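Local coordinates for dihydrofolate reductase (PDB 4M7U), which catalyses the NADPH-dependent reduction of dihydrofolate to tetrahydrofolate, probably a key step in supplying tetrahydrofolate for glycine, purine and DNA precursor synthesis, at residues 12-17 and 113-118; 41-46 and 101-106; 47-52 and 89-94. All coordinates share one frame; numbering follows the deposited sequence.

Contact 1 of 3, residues 12-17 and 113-118; sequences AIWAQD and ELIPAC. With NAP (NADP nicotinamide-adenine-dinucleotide phosphate), chain B.
Ala12 sets its methyl group between Ile115 and Cys118. CB lies 4.0 Å from CG1 of Ile115, and Cys118 SG comes within 3.9 Å of the same Ala12 CB. This is packing on the central sheet of the dihydrofolate reductase fold. Strand 9-17, inside the mixed sheet, is covered here by the 3-10 turn and loop that follow helix 108-114. The touching residues are all buried and apolar, and no hydrogen bond crosses between the segments. Ile115 places CG1 beside its backbone N (chi1 -78°) and then runs on, extended, to Trp14. Its CD1 meets the indole obliquely, 4.4 Å from Trp14 CZ3. Phe136 stacks on the Trp14 ring, and Phe111 meets it with the planes at about 55°. The indole N-H turns to Gln16 on its own strand. Trp14 NE1 donates to Gln16 OE1 at 2.8 Å, almost straight at 175°, in the ring plane and on a lone pair of the amide oxygen. This bond should limit rotation of the ring. The helical segment also reaches the cofactor. Glu113, extended beyond CG, takes a hydrogen bond at OE2 from the adenine amino group N6A of NADP, 2.9 Å long.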
loop_
_atom_site.group_PDB
_atom_site.type_symbol
_atom_site.label_atom_id
_atom_site.label_comp_id
_atom_site.label_asym_id
_atom_site.label_seq_id
_atom_site.Cartn_x
_atom_site.Cartn_y
_atom_site.Cartn_z
ATOM N N ALA A 12 -1.347 4.306 -3.895
ATOM C CA ALA A 12 -0.413 3.545 -3.067
ATOM C C ALA A 12 -0.434 4.137 -1.652
ATOM O O ALA A 12 -0.384 5.364 -1.476
ATOM C CB ALA A 12 0.990 3.578 -3.653
ATOM N N ILE A 13 -0.542 3.271 -0.647
ATOM C CA ILE A 13 -0.562 3.722 0.744
ATOM C C ILE A 13 0.447 2.945 1.583
ATOM O O ILE A 13 0.542 1.719 1.486
ATOM C CB ILE A 13 -1.966 3.604 1.371
ATOM C CG1 ILE A 13 -1.967 4.202 2.781
ATOM C CG2 ILE A 13 -2.383 2.159 1.455
ATOM C CD1 ILE A 13 -3.350 4.395 3.354
ATOM N N TRP A 14 1.226 3.653 2.393
ATOM C CA TRP A 14 2.193 2.969 3.235
ATOM C C TRP A 14 2.644 3.859 4.367
ATOM O O TRP A 14 2.445 5.081 4.325
ATOM C CB TRP A 14 3.399 2.460 2.420
ATOM C CG TRP A 14 4.401 3.506 2.028
ATOM C CD1 TRP A 14 5.584 3.797 2.660
ATOM C CD2 TRP A 14 4.302 4.411 0.911
ATOM N NE1 TRP A 14 6.223 4.826 2.000
ATOM C CE2 TRP A 14 5.460 5.220 0.938
ATOM C CE3 TRP A 14 3.353 4.601 -0.100
ATOM C CZ2 TRP A 14 5.693 6.208 -0.036
ATOM C CZ3 TRP A 14 3.578 5.582 -1.053
ATOM C CH2 TRP A 14 4.746 6.378 -1.015
ATOM N N ALA A 15 3.221 3.227 5.386
ATOM C CA ALA A 15 3.921 3.942 6.440
ATOM C C ALA A 15 5.383 3.534 6.366
ATOM O O ALA A 15 5.701 2.364 6.108
ATOM C CB ALA A 15 3.347 3.603 7.802
ATOM N N GLN A 16 6.273 4.499 6.575
ATOM C CA GLN A 16 7.705 4.218 6.657
ATOM C C GLN A 16 8.351 5.079 7.740
ATOM O O GLN A 16 7.782 6.116 8.134
ATOM C CB GLN A 16 8.378 4.504 5.310
ATOM C CG GLN A 16 8.380 5.982 4.948
ATOM C CD GLN A 16 9.147 6.270 3.688
ATOM O OE1 GLN A 16 8.717 5.913 2.584
ATOM N NE2 GLN A 16 10.300 6.920 3.836
ATOM N N ASP A 17 9.542 4.662 8.191
ATOM C CA ASP A 17 10.325 5.429 9.166
ATOM C C ASP A 17 11.285 6.380 8.437
ATOM O O ASP A 17 11.293 6.421 7.207
ATOM C CB ASP A 17 11.039 4.501 10.174
ATOM C CG ASP A 17 12.334 3.895 9.642
ATOM O OD1 ASP A 17 12.659 4.044 8.423
ATOM O OD2 ASP A 17 13.038 3.237 10.464
ATOM N N GLU A 113 6.870 -1.620 -8.932
ATOM C CA GLU A 113 6.228 -1.972 -10.202
ATOM C C GLU A 113 4.984 -1.186 -10.485
ATOM O O GLU A 113 4.658 -0.938 -11.642
ATOM C CB GLU A 113 5.743 -3.416 -10.174
ATOM C CG GLU A 113 6.779 -4.435 -9.993
ATOM C CD GLU A 113 6.138 -5.776 -9.797
ATOM O OE1 GLU A 113 5.202 -5.869 -8.956
ATOM O OE2 GLU A 113 6.546 -6.716 -10.512
ATOM N N LEU A 114 4.245 -0.856 -9.433
ATOM C CA LEU A 114 2.881 -0.366 -9.618
ATOM C C LEU A 114 2.732 1.122 -9.345
ATOM O O LEU A 114 1.771 1.746 -9.802
ATOM C CB LEU A 114 1.894 -1.202 -8.786
ATOM C CG LEU A 114 1.529 -2.509 -9.516
ATOM C CD1 LEU A 114 0.876 -3.517 -8.587
ATOM C CD2 LEU A 114 0.590 -2.186 -10.669
ATOM N N ILE A 115 3.678 1.699 -8.611
ATOM C CA ILE A 115 3.658 3.153 -8.433
ATOM C C ILE A 115 3.639 3.937 -9.762
ATOM O O ILE A 115 2.912 4.921 -9.861
ATOM C CB ILE A 115 4.713 3.655 -7.419
ATOM C CG1 ILE A 115 4.191 3.384 -6.004
ATOM C CG2 ILE A 115 5.002 5.145 -7.610
ATOM C CD1 ILE A 115 5.050 3.897 -4.894
ATOM N N PRO A 116 4.381 3.477 -10.803
ATOM C CA PRO A 116 4.230 4.172 -12.094
ATOM C C PRO A 116 2.787 4.220 -12.630
ATOM O O PRO A 116 2.498 5.096 -13.443
ATOM C CB PRO A 116 5.112 3.347 -13.037
ATOM C CG PRO A 116 6.208 2.846 -12.141
ATOM C CD PRO A 116 5.483 2.492 -10.855
ATOM N N ALA A 117 1.909 3.316 -12.185
ATOM C CA ALA A 117 0.501 3.339 -12.605
ATOM C C ALA A 117 -0.428 4.030 -11.592
ATOM O O ALA A 117 -1.641 4.110 -11.807
ATOM C CB ALA A 117 0.000 1.934 -12.910
ATOM N N CYS A 118 0.131 4.540 -10.497
ATOM C CA CYS A 118 -0.698 5.169 -9.468
ATOM C C CYS A 118 -1.012 6.623 -9.779
ATOM O O CYS A 118 -0.282 7.283 -10.522
ATOM C CB CYS A 118 -0.042 5.055 -8.088
ATOM S SG CYS A 118 -0.042 3.375 -7.424
HETATM P PA NAP B . 6.437 -8.100 -1.486
HETATM O O1A NAP B . 6.490 -6.935 -2.524
HETATM O O2A NAP B . 5.327 -7.909 -0.470
HETATM O O5B NAP B . 6.138 -9.444 -2.232
HETATM C C5B NAP B . 6.997 -9.895 -3.238
HETATM C C4B NAP B . 6.389 -11.031 -3.996
HETATM O O4B NAP B . 5.069 -10.739 -4.640
HETATM C C3B NAP B . 7.193 -11.844 -4.983
HETATM O O3B NAP B . 8.257 -12.618 -4.572
HETATM C C2B NAP B . 6.128 -12.481 -5.795
HETATM O O2B NAP B . 5.546 -13.653 -5.358
HETATM C C1B NAP B . 5.287 -11.243 -6.019
HETATM N N9A NAP B . 5.088 -10.364 -7.130
HETATM C C8A NAP B . 5.461 -9.084 -7.153
HETATM N N7A NAP B . 5.253 -8.608 -8.479
HETATM C C5A NAP B . 4.771 -9.668 -9.250
HETATM C C6A NAP B . 4.410 -9.746 -10.601
HETATM N N6A NAP B . 4.516 -8.580 -11.439
HETATM N N1A NAP B . 3.972 -10.910 -11.075
HETATM C C2A NAP B . 3.865 -12.016 -10.271
HETATM N N3A NAP B . 4.225 -11.941 -8.927
HETATM C C4A NAP B . 4.668 -10.764 -8.457
HETATM O O3 NAP B . 7.825 -8.301 -0.757
HETATM P PN NAP B . 8.930 -7.183 -0.542
HETATM O O1N NAP B . 9.590 -6.826 -1.911
HETATM O O2N NAP B . 8.372 -5.927 0.091
HETATM O O5D NAP B . 9.957 -7.827 0.477
HETATM C C5D NAP B . 9.449 -8.790 1.369
HETATM C C4D NAP B . 10.392 -9.872 1.861
HETATM O O4D NAP B . 11.781 -9.922 1.345
HETATM C C3D NAP B . 10.461 -10.229 3.346
HETATM O O3D NAP B . 10.012 -11.408 3.760
HETATM C C2D NAP B . 11.855 -9.861 3.767
HETATM O O2D NAP B . 12.430 -10.405 4.896
HETATM C C1D NAP B . 12.683 -9.814 2.499
HETATM N N1N NAP B . 13.965 -9.171 2.342
HETATM C C2N NAP B . 15.195 -9.491 3.047
HETATM C C3N NAP B . 16.507 -8.788 2.673
HETATM C C7N NAP B . 17.756 -9.565 2.881
HETATM O O7N NAP B . 17.744 -10.763 2.628
HETATM N N7N NAP B . 18.776 -9.040 3.730
HETATM C C4N NAP B . 16.491 -7.498 1.816
HETATM C C5N NAP B . 15.074 -7.065 1.353
HETATM C C6N NAP B . 13.818 -7.854 1.769
HETATM P P2B NAP B . 6.238 -15.006 -5.759
HETATM O O1X NAP B . 7.691 -15.032 -5.183
HETATM O O2X NAP B . 5.422 -16.166 -5.108
HETATM O O3X NAP B . 6.272 -15.109 -7.265
#

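Contact 2 of 3, residues 41-46 and 101-106; sequences EKTIHN and VTVIGG
Asn46 uses its side-chain amide to tie the end of one segment to the start of the other. Its OD1 accepts a hydrogen bond from the backbone N of Val101, 3.0 Å long and nearly straight at 166°. The donor sits well above the carbonyl plane of the amide, so no lone pair points directly at it. The other end of the amide turns back to its own segment. Asn46 ND2 donates to Lys42 O at 3.1 Å, a more bent bond of 143°. Two bonds in different directions hold the amide and fix its rotation. CG lies beside the backbone N of Asn46 (chi1 -73°), and CB packs 3.3 Å from Val101 O.

The buried, apolar part lies at Thr43 and Val103. Their side chains cross at about a right angle, with Thr43 CG2 3.9 Å from Val103 CG1. The other methyl, Val103 CG2, lies 3.9 Å from Lys42 O. In the dihydrofolate reductase fold this seats the C-terminal end of helix 33-43 on strand 101-104 of the central sheet. Ile13 of strand 9-17 and Leu48 of strand 47-51 also pack on Val103. The Thr43 hydroxyl is engaged outside the two segments, with Phe39 O and Arg66 NE.

The outer side is looser than either part. The Lys42 side chain stays off the strand, and its end leads away. After the helix, a type II turn from Thr43 to Asn46 includes the exposed His45. The turn is closed by Asn46 N bonding to Thr43 O at 2.8 Å.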
loop_
_atom_site.group_PDB
_atom_site.type_symbol
_atom_site.label_atom_id
_atom_site.label_comp_id
_atom_site.label_asym_id
_atom_site.label_seq_id
_atom_site.Cartn_x
_atom_site.Cartn_y
_atom_site.Cartn_z
ATOM N N GLU A 41 -9.573 3.195 6.922
ATOM C CA GLU A 41 -10.498 4.155 6.330
ATOM C C GLU A 41 -10.309 4.241 4.817
ATOM O O GLU A 41 -11.273 4.337 4.060
ATOM C CB GLU A 41 -10.292 5.534 6.954
ATOM C CG GLU A 41 -10.981 6.670 6.206
ATOM C CD GLU A 41 -12.345 7.012 6.790
ATOM O OE1 GLU A 41 -12.442 7.158 8.032
ATOM O OE2 GLU A 41 -13.315 7.138 6.007
ATOM N N LYS A 42 -9.054 4.180 4.381
ATOM C CA LYS A 42 -8.715 4.322 2.967
ATOM C C LYS A 42 -8.957 3.047 2.154
ATOM O O LYS A 42 -9.143 3.106 0.937
ATOM C CB LYS A 42 -7.252 4.761 2.816
ATOM C CG LYS A 42 -6.973 6.225 3.153
ATOM C CD LYS A 42 -7.430 7.144 2.009
ATOM C CE LYS A 42 -6.898 8.573 2.195
ATOM N NZ LYS A 42 -7.943 9.592 2.523
ATOM N N THR A 43 -8.949 1.894 2.818
ATOM C CA THR A 43 -9.110 0.630 2.103
ATOM C C THR A 43 -10.509 0.004 2.235
ATOM O O THR A 43 -10.895 -0.816 1.398
ATOM C CB THR A 43 -8.030 -0.400 2.507
ATOM O OG1 THR A 43 -8.106 -0.645 3.916
ATOM C CG2 THR A 43 -6.625 0.121 2.152
ATOM N N ILE A 44 -11.248 0.382 3.280
ATOM C CA ILE A 44 -12.581 -0.176 3.544
ATOM C C ILE A 44 -13.470 -0.071 2.307
ATOM O O ILE A 44 -13.482 0.959 1.631
ATOM C CB ILE A 44 -13.273 0.493 4.776
ATOM C CG1 ILE A 44 -14.514 -0.288 5.196
ATOM C CG2 ILE A 44 -13.637 1.935 4.505
ATOM C CD1 ILE A 44 -14.180 -1.562 5.931
ATOM N N HIS A 45 -14.154 -1.165 1.980
ATOM C CA HIS A 45 -15.004 -1.238 0.785
ATOM C C HIS A 45 -14.266 -0.972 -0.530
ATOM O O HIS A 45 -14.903 -0.782 -1.573
ATOM C CB HIS A 45 -16.228 -0.317 0.919
ATOM C CG HIS A 45 -16.999 -0.534 2.185
ATOM N ND1 HIS A 45 -17.383 0.499 3.014
ATOM C CD2 HIS A 45 -17.429 -1.674 2.777
ATOM C CE1 HIS A 45 -18.023 0.007 4.061
ATOM N NE2 HIS A 45 -18.065 -1.308 3.943
ATOM N N ASN A 46 -12.931 -0.975 -0.492
ATOM C CA ASN A 46 -12.145 -0.913 -1.727
ATOM C C ASN A 46 -11.409 -2.225 -2.013
ATOM O O ASN A 46 -11.738 -3.274 -1.448
ATOM C CB ASN A 46 -11.154 0.258 -1.692
ATOM C CG ASN A 46 -11.839 1.600 -1.849
ATOM O OD1 ASN A 46 -12.623 1.808 -2.785
ATOM N ND2 ASN A 46 -11.558 2.518 -0.929
ATOM N N VAL A 101 -11.616 2.211 -5.598
ATOM C CA VAL A 101 -10.190 2.476 -5.728
ATOM C C VAL A 101 -9.416 1.168 -5.511
ATOM O O VAL A 101 -9.780 0.353 -4.656
ATOM C CB VAL A 101 -9.705 3.562 -4.711
ATOM C CG1 VAL A 101 -8.238 3.928 -4.968
ATOM C CG2 VAL A 101 -10.568 4.816 -4.789
ATOM N N THR A 102 -8.367 0.968 -6.301
ATOM C CA THR A 102 -7.477 -0.178 -6.154
ATOM C C THR A 102 -6.243 0.305 -5.400
ATOM O O THR A 102 -5.404 1.031 -5.947
ATOM C CB THR A 102 -7.056 -0.763 -7.528
ATOM O OG1 THR A 102 -8.225 -1.089 -8.299
ATOM C CG2 THR A 102 -6.204 -2.020 -7.347
ATOM N N VAL A 103 -6.149 -0.081 -4.131
ATOM C CA VAL A 103 -5.094 0.412 -3.265
ATOM C C VAL A 103 -3.916 -0.543 -3.285
ATOM O O VAL A 103 -4.070 -1.757 -3.067
ATOM C CB VAL A 103 -5.595 0.570 -1.831
ATOM C CG1 VAL A 103 -4.478 1.033 -0.935
ATOM C CG2 VAL A 103 -6.747 1.566 -1.793
ATOM N N ILE A 104 -2.745 0.002 -3.582
ATOM C CA ILE A 104 -1.520 -0.786 -3.618
ATOM C C ILE A 104 -0.911 -0.740 -2.222
ATOM O O ILE A 104 -0.437 0.304 -1.779
ATOM C CB ILE A 104 -0.501 -0.220 -4.636
ATOM C CG1 ILE A 104 -1.164 0.025 -5.994
ATOM C CG2 ILE A 104 0.672 -1.169 -4.786
ATOM C CD1 ILE A 104 -1.886 -1.222 -6.550
ATOM N N GLY A 105 -0.933 -1.863 -1.517
ATOM C CA GLY A 105 -0.497 -1.870 -0.134
ATOM C C GLY A 105 0.920 -2.345 0.122
ATOM O O GLY A 105 1.333 -2.388 1.277
ATOM N N GLY A 106 1.656 -2.709 -0.933
ATOM C CA GLY A 106 3.032 -3.185 -0.792
ATOM C C GLY A 106 3.195 -4.668 -1.118
ATOM O O GLY A 106 2.240 -5.299 -1.588
#

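Contact 3 of 3, residues 47-52 and 89-94; sequences TLVLGR and EEILAY. With NAP (NADP nicotinamide-adenine-dinucleotide phosphate), chain B.
Thr47 and Tyr94 meet through their hydroxyls. OG1 of Thr47 and OH of Tyr94 lie 2.7 Å apart in a hydrogen bond, and either could be the donor. The two side chains come from opposite directions. OG1 arrives at the edge of the phenol ring, in its plane. The methyl of Thr47 sits off the ring plane near the same corner, with CG2 3.6 Å from Tyr94 CE2. Tyr94 can span the gap because its CG stands opposite the backbone N (chi1 172°), which carries the phenol from the helix across to the strand.

The second touching pair is apolar. Val49 and Ile91 reach toward each other tip to tip, with Val49 CG1 4.0 Å from Ile91 CD1. The backbones stay well apart, and side chains alone make the contact.

Here helix 88-97 packs over strand 47-51 of the central sheet, in what is known in this family as the adenosine-binding subdomain. The helix is also seated by neighbouring strands. Ile69 of strand 67-71 touches both Ile91 and Tyr94, and so does Met85 of strand 83-85. Tyr98 lies against the Tyr94 ring with the planes at about 20°.

Beyond the packed part, the strand leads to NADP. Gly51 is the N-cap residue of the next helix, and its CA passes 3.5 Å from the ribose oxygen O4B. Arg52 N donates to that same O4B at 3.1 Å. The Arg52 guanidinium meets the 2'-phosphate at its edge. NE bonds to O2X at 2.6 Å, and NH2 reaches O1X at 3.0 Å, nearly straight at 169°. Glu56 forms a salt bridge with Arg52 NH1 and probably helps position the guanidinium.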
loop_
_atom_site.group_PDB
_atom_site.type_symbol
_atom_site.label_atom_id
_atom_site.label_comp_id
_atom_site.label_asym_id
_atom_site.label_seq_id
_atom_site.Cartn_x
_atom_site.Cartn_y
_atom_site.Cartn_z
ATOM N N THR A 47 -10.420 -2.165 -2.901
ATOM C CA THR A 47 -9.556 -3.309 -3.139
ATOM C C THR A 47 -8.144 -3.023 -2.630
ATOM O O THR A 47 -7.620 -1.918 -2.796
ATOM C CB THR A 47 -9.543 -3.709 -4.630
ATOM O OG1 THR A 47 -10.873 -4.074 -5.018
ATOM C CG2 THR A 47 -8.615 -4.905 -4.855
ATOM N N LEU A 48 -7.546 -4.011 -1.978
ATOM C CA LEU A 48 -6.189 -3.886 -1.474
ATOM C C LEU A 48 -5.283 -4.910 -2.192
ATOM O O LEU A 48 -5.595 -6.109 -2.214
ATOM C CB LEU A 48 -6.180 -4.130 0.037
ATOM C CG LEU A 48 -4.796 -4.104 0.692
ATOM C CD1 LEU A 48 -4.215 -2.685 0.642
ATOM C CD2 LEU A 48 -4.852 -4.624 2.123
ATOM N N VAL A 49 -4.183 -4.436 -2.780
ATOM C CA VAL A 49 -3.243 -5.306 -3.508
ATOM C C VAL A 49 -1.982 -5.524 -2.687
ATOM O O VAL A 49 -1.331 -4.558 -2.287
ATOM C CB VAL A 49 -2.833 -4.698 -4.877
ATOM C CG1 VAL A 49 -1.861 -5.629 -5.617
ATOM C CG2 VAL A 49 -4.067 -4.433 -5.727
ATOM N N LEU A 50 -1.634 -6.789 -2.441
ATOM C CA LEU A 50 -0.459 -7.127 -1.636
ATOM C C LEU A 50 0.435 -8.166 -2.334
ATOM O O LEU A 50 -0.061 -9.177 -2.842
ATOM C CB LEU A 50 -0.891 -7.685 -0.276
ATOM C CG LEU A 50 -1.735 -6.820 0.656
ATOM C CD1 LEU A 50 -2.132 -7.626 1.898
ATOM C CD2 LEU A 50 -0.925 -5.601 1.058
ATOM N N GLY A 51 1.749 -7.933 -2.345
ATOM C CA GLY A 51 2.675 -8.954 -2.812
ATOM C C GLY A 51 2.604 -10.145 -1.871
ATOM O O GLY A 51 2.156 -10.003 -0.722
ATOM N N ARG A 52 3.036 -11.320 -2.334
ATOM C CA ARG A 52 2.919 -12.529 -1.514
ATOM C C ARG A 52 3.616 -12.406 -0.159
ATOM O O ARG A 52 3.050 -12.798 0.869
ATOM C CB ARG A 52 3.437 -13.765 -2.259
ATOM C CG ARG A 52 3.488 -15.012 -1.370
ATOM C CD ARG A 52 4.108 -16.203 -2.073
ATOM N NE ARG A 52 5.475 -15.925 -2.515
ATOM C CZ ARG A 52 6.541 -15.949 -1.718
ATOM N NH1 ARG A 52 6.401 -16.235 -0.430
ATOM N NH2 ARG A 52 7.745 -15.677 -2.209
ATOM N N GLU A 89 -0.073 -6.731 -15.349
ATOM C CA GLU A 89 -1.114 -6.554 -16.363
ATOM C C GLU A 89 -2.469 -6.967 -15.805
ATOM O O GLU A 89 -3.445 -6.225 -15.923
ATOM C CB GLU A 89 -0.798 -7.336 -17.646
ATOM C CG GLU A 89 0.499 -6.911 -18.352
ATOM C CD GLU A 89 1.768 -7.345 -17.606
ATOM O OE1 GLU A 89 1.774 -8.442 -17.004
ATOM O OE2 GLU A 89 2.761 -6.585 -17.609
ATOM N N GLU A 90 -2.503 -8.133 -15.160
ATOM C CA GLU A 90 -3.725 -8.680 -14.576
ATOM C C GLU A 90 -4.302 -7.742 -13.513
ATOM O O GLU A 90 -5.512 -7.516 -13.481
ATOM C CB GLU A 90 -3.446 -10.069 -13.978
ATOM C CG GLU A 90 -4.631 -11.032 -13.986
ATOM C CD GLU A 90 -4.316 -12.366 -13.295
ATOM O OE1 GLU A 90 -3.128 -12.758 -13.261
ATOM O OE2 GLU A 90 -5.252 -13.017 -12.768
ATOM N N ILE A 91 -3.436 -7.194 -12.655
ATOM C CA ILE A 91 -3.844 -6.191 -11.667
ATOM C C ILE A 91 -4.453 -4.974 -12.369
ATOM O O ILE A 91 -5.511 -4.484 -11.981
ATOM C CB ILE A 91 -2.651 -5.702 -10.804
ATOM C CG1 ILE A 91 -2.051 -6.844 -9.975
ATOM C CG2 ILE A 91 -3.079 -4.544 -9.890
ATOM C CD1 ILE A 91 -3.007 -7.448 -8.964
ATOM N N LEU A 92 -3.789 -4.490 -13.415
ATOM C CA LEU A 92 -4.271 -3.294 -14.119
ATOM C C LEU A 92 -5.622 -3.512 -14.816
ATOM O O LEU A 92 -6.441 -2.588 -14.913
ATOM C CB LEU A 92 -3.210 -2.788 -15.099
ATOM C CG LEU A 92 -1.946 -2.266 -14.408
ATOM C CD1 LEU A 92 -0.906 -1.795 -15.420
ATOM C CD2 LEU A 92 -2.309 -1.143 -13.448
ATOM N N ALA A 93 -5.867 -4.737 -15.275
ATOM C CA ALA A 93 -7.123 -5.040 -15.947
ATOM C C ALA A 93 -8.281 -5.052 -14.962
ATOM O O ALA A 93 -9.384 -4.587 -15.274
ATOM C CB ALA A 93 -7.028 -6.369 -16.685
ATOM N N TYR A 94 -8.039 -5.605 -13.777
ATOM C CA TYR A 94 -9.022 -5.566 -12.695
ATOM C C TYR A 94 -9.307 -4.112 -12.287
ATOM O O TYR A 94 -10.469 -3.713 -12.140
ATOM C CB TYR A 94 -8.508 -6.351 -11.484
ATOM C CG TYR A 94 -9.375 -6.216 -10.239
ATOM C CD1 TYR A 94 -10.343 -7.165 -9.937
ATOM C CD2 TYR A 94 -9.212 -5.149 -9.357
ATOM C CE1 TYR A 94 -11.131 -7.052 -8.789
ATOM C CE2 TYR A 94 -10.000 -5.023 -8.219
ATOM C CZ TYR A 94 -10.951 -5.980 -7.936
ATOM O OH TYR A 94 -11.729 -5.856 -6.801
HETATM P PA NAP B . 6.437 -8.100 -1.486
HETATM O O1A NAP B . 6.490 -6.935 -2.524
HETATM O O2A NAP B . 5.327 -7.909 -0.470
HETATM O O5B NAP B . 6.138 -9.444 -2.232
HETATM C C5B NAP B . 6.997 -9.895 -3.238
HETATM C C4B NAP B . 6.389 -11.031 -3.996
HETATM O O4B NAP B . 5.069 -10.739 -4.640
HETATM C C3B NAP B . 7.193 -11.844 -4.983
HETATM O O3B NAP B . 8.257 -12.618 -4.572
HETATM C C2B NAP B . 6.128 -12.481 -5.795
HETATM O O2B NAP B . 5.546 -13.653 -5.358
HETATM C C1B NAP B . 5.287 -11.243 -6.019
HETATM N N9A NAP B . 5.088 -10.364 -7.130
HETATM C C8A NAP B . 5.461 -9.084 -7.153
HETATM N N7A NAP B . 5.253 -8.608 -8.479
HETATM C C5A NAP B . 4.771 -9.668 -9.250
HETATM C C6A NAP B . 4.410 -9.746 -10.601
HETATM N N6A NAP B . 4.516 -8.580 -11.439
HETATM N N1A NAP B . 3.972 -10.910 -11.075
HETATM C C2A NAP B . 3.865 -12.016 -10.271
HETATM N N3A NAP B . 4.225 -11.941 -8.927
HETATM C C4A NAP B . 4.668 -10.764 -8.457
HETATM O O3 NAP B . 7.825 -8.301 -0.757
HETATM P PN NAP B . 8.930 -7.183 -0.542
HETATM O O1N NAP B . 9.590 -6.826 -1.911
HETATM O O2N NAP B . 8.372 -5.927 0.091
HETATM O O5D NAP B . 9.957 -7.827 0.477
HETATM C C5D NAP B . 9.449 -8.790 1.369
HETATM C C4D NAP B . 10.392 -9.872 1.861
HETATM O O4D NAP B . 11.781 -9.922 1.345
HETATM C C3D NAP B . 10.461 -10.229 3.346
HETATM O O3D NAP B . 10.012 -11.408 3.760
HETATM C C2D NAP B . 11.855 -9.861 3.767
HETATM O O2D NAP B . 12.430 -10.405 4.896
HETATM C C1D NAP B . 12.683 -9.814 2.499
HETATM N N1N NAP B . 13.965 -9.171 2.342
HETATM C C2N NAP B . 15.195 -9.491 3.047
HETATM C C3N NAP B . 16.507 -8.788 2.673
HETATM C C7N NAP B . 17.756 -9.565 2.881
HETATM O O7N NAP B . 17.744 -10.763 2.628
HETATM N N7N NAP B . 18.776 -9.040 3.730
HETATM C C4N NAP B . 16.491 -7.498 1.816
HETATM C C5N NAP B . 15.074 -7.065 1.353
HETATM C C6N NAP B . 13.818 -7.854 1.769
HETATM P P2B NAP B . 6.238 -15.006 -5.759
HETATM O O1X NAP B . 7.691 -15.032 -5.183
HETATM O O2X NAP B . 5.422 -16.166 -5.108
HETATM O O3X NAP B . 6.272 -15.109 -7.265
#

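In the fold
All three contacts lay a helix, or the turn just after one, against one mixed sheet. Contact 1 lies nearest the centre of the chain, is fully buried and is purely apolar across its segments. Contact 3 is largely buried too, but adds a hydroxyl pair to its aliphatic packing. Contact 2 is only partly buried and joins methyl packing to a hydrogen bond from a side-chain amide at a turn. Their strands are neighbours: 101-104 runs between 9-17 and 47-51, with Val103 N and O hydrogen-bonded to Thr47 O and Val49 N. Leu92 packs on Leu114 and Ala117, so the helical segments of contacts 1 and 3 also touch. Contacts 1 and 3 both reach NADP, at different groups; contact 2 touches it through Gly106.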